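Local coordinates for NOL1/NOP2/sun family protein (Enterococcus faecium, PDB 3M4X) that probably methylates cytosine in ribosomal RNA, as RsmF-type NOL1/NOP2/sun enzymes do, joining a Rossmann-like methyltransferase domain to a PUA-like RNA-binding domain, at residues E244-L249 with A277-T282. Numbering follows the deposited sequence.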
ATOM      1  N   GLU A 244      14.969   5.713  20.432  1.00 37.47           N
ATOM      2  CA  GLU A 244      15.832   6.891  20.400  1.00 39.06           C
ATOM      3  C   GLU A 244      15.354   7.871  19.330  1.00 41.71           C
ATOM      4  O   GLU A 244      15.419   9.076  19.533  1.00 40.73           O
ATOM      5  CB  GLU A 244      17.312   6.530  20.230  1.00 36.78           C
ATOM      6  CG  GLU A 244      17.916   5.868  21.472  1.00 40.98           C
ATOM      7  CD  GLU A 244      19.420   5.591  21.345  1.00 46.64           C
ATOM      8  OE1 GLU A 244      20.094   6.289  20.563  1.00 51.79           O
ATOM      9  OE2 GLU A 244      19.927   4.676  22.033  1.00 47.09           O
ATOM     10  N   ILE A 245      14.851   7.341  18.213  1.00 40.56           N
ATOM     11  CA  ILE A 245      14.201   8.155  17.186  1.00 41.38           C
ATOM     12  C   ILE A 245      12.948   8.878  17.710  1.00 39.86           C
ATOM     13  O   ILE A 245      12.765  10.072  17.465  1.00 40.13           O
ATOM     14  CB  ILE A 245      13.833   7.313  15.948  1.00 42.64           C
ATOM     15  CG1 ILE A 245      15.076   7.055  15.098  1.00 41.34           C
ATOM     16  CG2 ILE A 245      12.782   8.032  15.103  1.00 41.83           C
ATOM     17  CD1 ILE A 245      15.809   8.326  14.677  1.00 35.37           C
ATOM     18  N   ILE A 246      12.092   8.159  18.437  1.00 33.77           N
ATOM     19  CA  ILE A 246      10.920   8.777  19.054  1.00 28.96           C
ATOM     20  C   ILE A 246      11.272   9.853  20.102  1.00 37.16           C
ATOM     21  O   ILE A 246      10.590  10.871  20.208  1.00 43.49           O
ATOM     22  CB  ILE A 246       9.981   7.734  19.681  1.00 32.48           C
ATOM     23  CG1 ILE A 246       9.689   6.610  18.683  1.00 30.77           C
ATOM     24  CG2 ILE A 246       8.681   8.396  20.116  1.00 32.57           C
ATOM     25  CD1 ILE A 246       9.073   7.108  17.401  1.00 30.69           C
ATOM     26  N   SER A 247      12.329   9.624  20.878  1.00 36.80           N
ATOM     27  CA  SER A 247      12.789  10.615  21.847  1.00 36.82           C
ATOM     28  C   SER A 247      13.242  11.854  21.105  1.00 31.31           C
ATOM     29  O   SER A 247      12.857  12.963  21.431  1.00 41.00           O
ATOM     30  CB  SER A 247      13.969  10.063  22.664  1.00 35.86           C
ATOM     31  OG  SER A 247      13.609   8.858  23.304  1.00 32.92           O
ATOM     32  N   TRP A 248      14.096  11.642  20.116  1.00 32.49           N
ATOM     33  CA  TRP A 248      14.578  12.705  19.263  1.00 38.62           C
ATOM     34  C   TRP A 248      13.421  13.525  18.675  1.00 38.06           C
ATOM     35  O   TRP A 248      13.462  14.759  18.684  1.00 41.88           O
ATOM     36  CB  TRP A 248      15.450  12.113  18.154  1.00 41.04           C
ATOM     37  CG  TRP A 248      15.954  13.142  17.186  1.00 47.07           C
ATOM     38  CD1 TRP A 248      17.044  13.949  17.343  1.00 40.38           C
ATOM     39  CD2 TRP A 248      15.388  13.471  15.908  1.00 44.56           C
ATOM     40  NE1 TRP A 248      17.192  14.758  16.245  1.00 44.89           N
ATOM     41  CE2 TRP A 248      16.189  14.489  15.349  1.00 43.18           C
ATOM     42  CE3 TRP A 248      14.279  13.004  15.183  1.00 45.93           C
ATOM     43  CZ2 TRP A 248      15.928  15.041  14.097  1.00 38.39           C
ATOM     44  CZ3 TRP A 248      14.018  13.554  13.942  1.00 41.30           C
ATOM     45  CH2 TRP A 248      14.836  14.571  13.414  1.00 43.05           C
ATOM     46  N   LEU A 249      12.388  12.844  18.177  1.00 34.07           N
ATOM     47  CA  LEU A 249      11.189  13.537  17.686  1.00 35.26           C
ATOM     48  C   LEU A 249      10.552  14.405  18.769  1.00 36.97           C
ATOM     49  O   LEU A 249      10.248  15.574  18.538  1.00 33.33           O
ATOM     50  CB  LEU A 249      10.146  12.547  17.152  1.00 34.54           C
ATOM     51  CG  LEU A 249      10.356  11.973  15.751  1.00 34.55           C
ATOM     52  CD1 LEU A 249       9.303  10.900  15.410  1.00 34.98           C
ATOM     53  CD2 LEU A 249      10.324  13.098  14.747  1.00 30.48           C
ATOM     54  N   ALA A 277       9.245  10.641  28.202  1.00 37.41           N
ATOM     55  CA  ALA A 277       8.111   9.912  28.749  1.00 38.32           C
ATOM     56  C   ALA A 277       7.277   9.300  27.628  1.00 44.37           C
ATOM     57  O   ALA A 277       7.448   9.646  26.461  1.00 48.88           O
ATOM     58  CB  ALA A 277       7.247  10.854  29.586  1.00 41.86           C
ATOM     59  N   GLY A 278       6.380   8.388  27.995  1.00 45.55           N
ATOM     60  CA  GLY A 278       5.363   7.860  27.096  1.00 42.33           C
ATOM     61  C   GLY A 278       5.758   6.752  26.140  1.00 38.98           C
ATOM     62  O   GLY A 278       4.937   6.289  25.349  1.00 41.52           O
ATOM     63  N   LEU A 279       7.016   6.338  26.192  1.00 37.59           N
ATOM     64  CA  LEU A 279       7.539   5.330  25.275  1.00 37.50           C
ATOM     65  C   LEU A 279       6.795   3.980  25.336  1.00 40.79           C
ATOM     66  O   LEU A 279       6.778   3.216  24.371  1.00 40.21           O
ATOM     67  CB  LEU A 279       9.031   5.135  25.538  1.00 37.35           C
ATOM     68  CG  LEU A 279      10.034   5.799  24.581  1.00 41.17           C
ATOM     69  CD1 LEU A 279       9.387   6.737  23.580  1.00 41.74           C
ATOM     70  CD2 LEU A 279      11.173   6.492  25.332  1.00 30.10           C
ATOM     71  N   GLU A 280       6.178   3.698  26.472  1.00 39.76           N
ATOM     72  CA  GLU A 280       5.427   2.467  26.642  1.00 41.06           C
ATOM     73  C   GLU A 280       4.218   2.414  25.710  1.00 40.06           C
ATOM     74  O   GLU A 280       3.648   1.346  25.483  1.00 43.57           O
ATOM     75  CB  GLU A 280       4.976   2.324  28.101  1.00 39.68           C
ATOM     76  CG  GLU A 280       3.970   3.382  28.547  1.00 45.93           C
ATOM     77  CD  GLU A 280       4.611   4.705  28.988  1.00 51.01           C
ATOM     78  OE1 GLU A 280       5.857   4.846  28.939  1.00 52.80           O
ATOM     79  OE2 GLU A 280       3.851   5.602  29.403  1.00 51.48           O
ATOM     80  N   LYS A 281       3.830   3.573  25.182  1.00 40.37           N
ATOM     81  CA  LYS A 281       2.705   3.678  24.251  1.00 39.96           C
ATOM     82  C   LYS A 281       3.102   3.272  22.847  1.00 33.96           C
ATOM     83  O   LYS A 281       2.249   3.125  21.979  1.00 36.13           O
ATOM     84  CB  LYS A 281       2.172   5.109  24.198  1.00 38.84           C
ATOM     85  CG  LYS A 281       1.543   5.608  25.481  1.00 43.69           C
ATOM     86  CD  LYS A 281       1.214   7.094  25.350  1.00 47.65           C
ATOM     87  CE  LYS A 281       1.083   7.747  26.716  1.00 56.21           C
ATOM     88  NZ  LYS A 281       1.151   9.228  26.615  1.00 60.49           N
ATOM     89  N   THR A 282       4.400   3.135  22.608  1.00 34.55           N
ATOM     90  CA  THR A 282       4.868   2.599  21.340  1.00 34.86           C
ATOM     91  C   THR A 282       4.852   1.063  21.395  1.00 38.46           C
ATOM     92  O   THR A 282       4.801   0.468  22.474  1.00 38.51           O
ATOM     93  CB  THR A 282       6.254   3.158  20.958  1.00 35.12           C
ATOM     94  OG1 THR A 282       7.262   2.606  21.814  1.00 41.14           O
ATOM     95  CG2 THR A 282       6.261   4.702  21.088  1.00 25.68           C
TER
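Leu279 reaches the helix segment 244-249 with both methyls of its forked tip, CD1 on Ile246 and CD2 beside Ser247. The apolar part is the pair with Ile246: CD1 of Leu279 lies 3.9 Å from Ile246 CG2 and 4.1 Å from Ile246 CB, so the methyl packs against the CG2 branch and its root. Chi1 of -50° keeps Ile246 CG1 beside the backbone N and leaves CG2, opposite that N, as the branch that meets the leucine methyl. The two side chains pass alongside each other in opposite directions, and their backbones remain apart, with the CA atoms of Ile246 and Leu279 separated by 7.9 Å.

The second branch makes a methyl-to-hydroxyl contact, Leu279 CD2 to Ser247 OG at 4.0 Å, which is van der Waals in character. That hydroxyl has its polar partners in Glu243 O and Ser275 N, and the latter links the helix to the loop leading into 277-282.

Polar bonds within 277-282 shape the turn that carries Leu279. Leu279 O accepts hydrogen bonds from Thr282 N (3.0 Å) and Thr282 OG1 (2.7 Å); the hydroxyl lies in the carbonyl plane, with a C=O...donor angle of 153°.

Both segments belong to the Rossmann-like methyltransferase domain. Ile246 also packs on Phe296 and Ala298 of strand 295-302, while Ile257 of strand 255-258 touches Ile246, Leu279 and Thr282. On another side of helix 243-252, Ile245 and Leu249 meet helix 205-222.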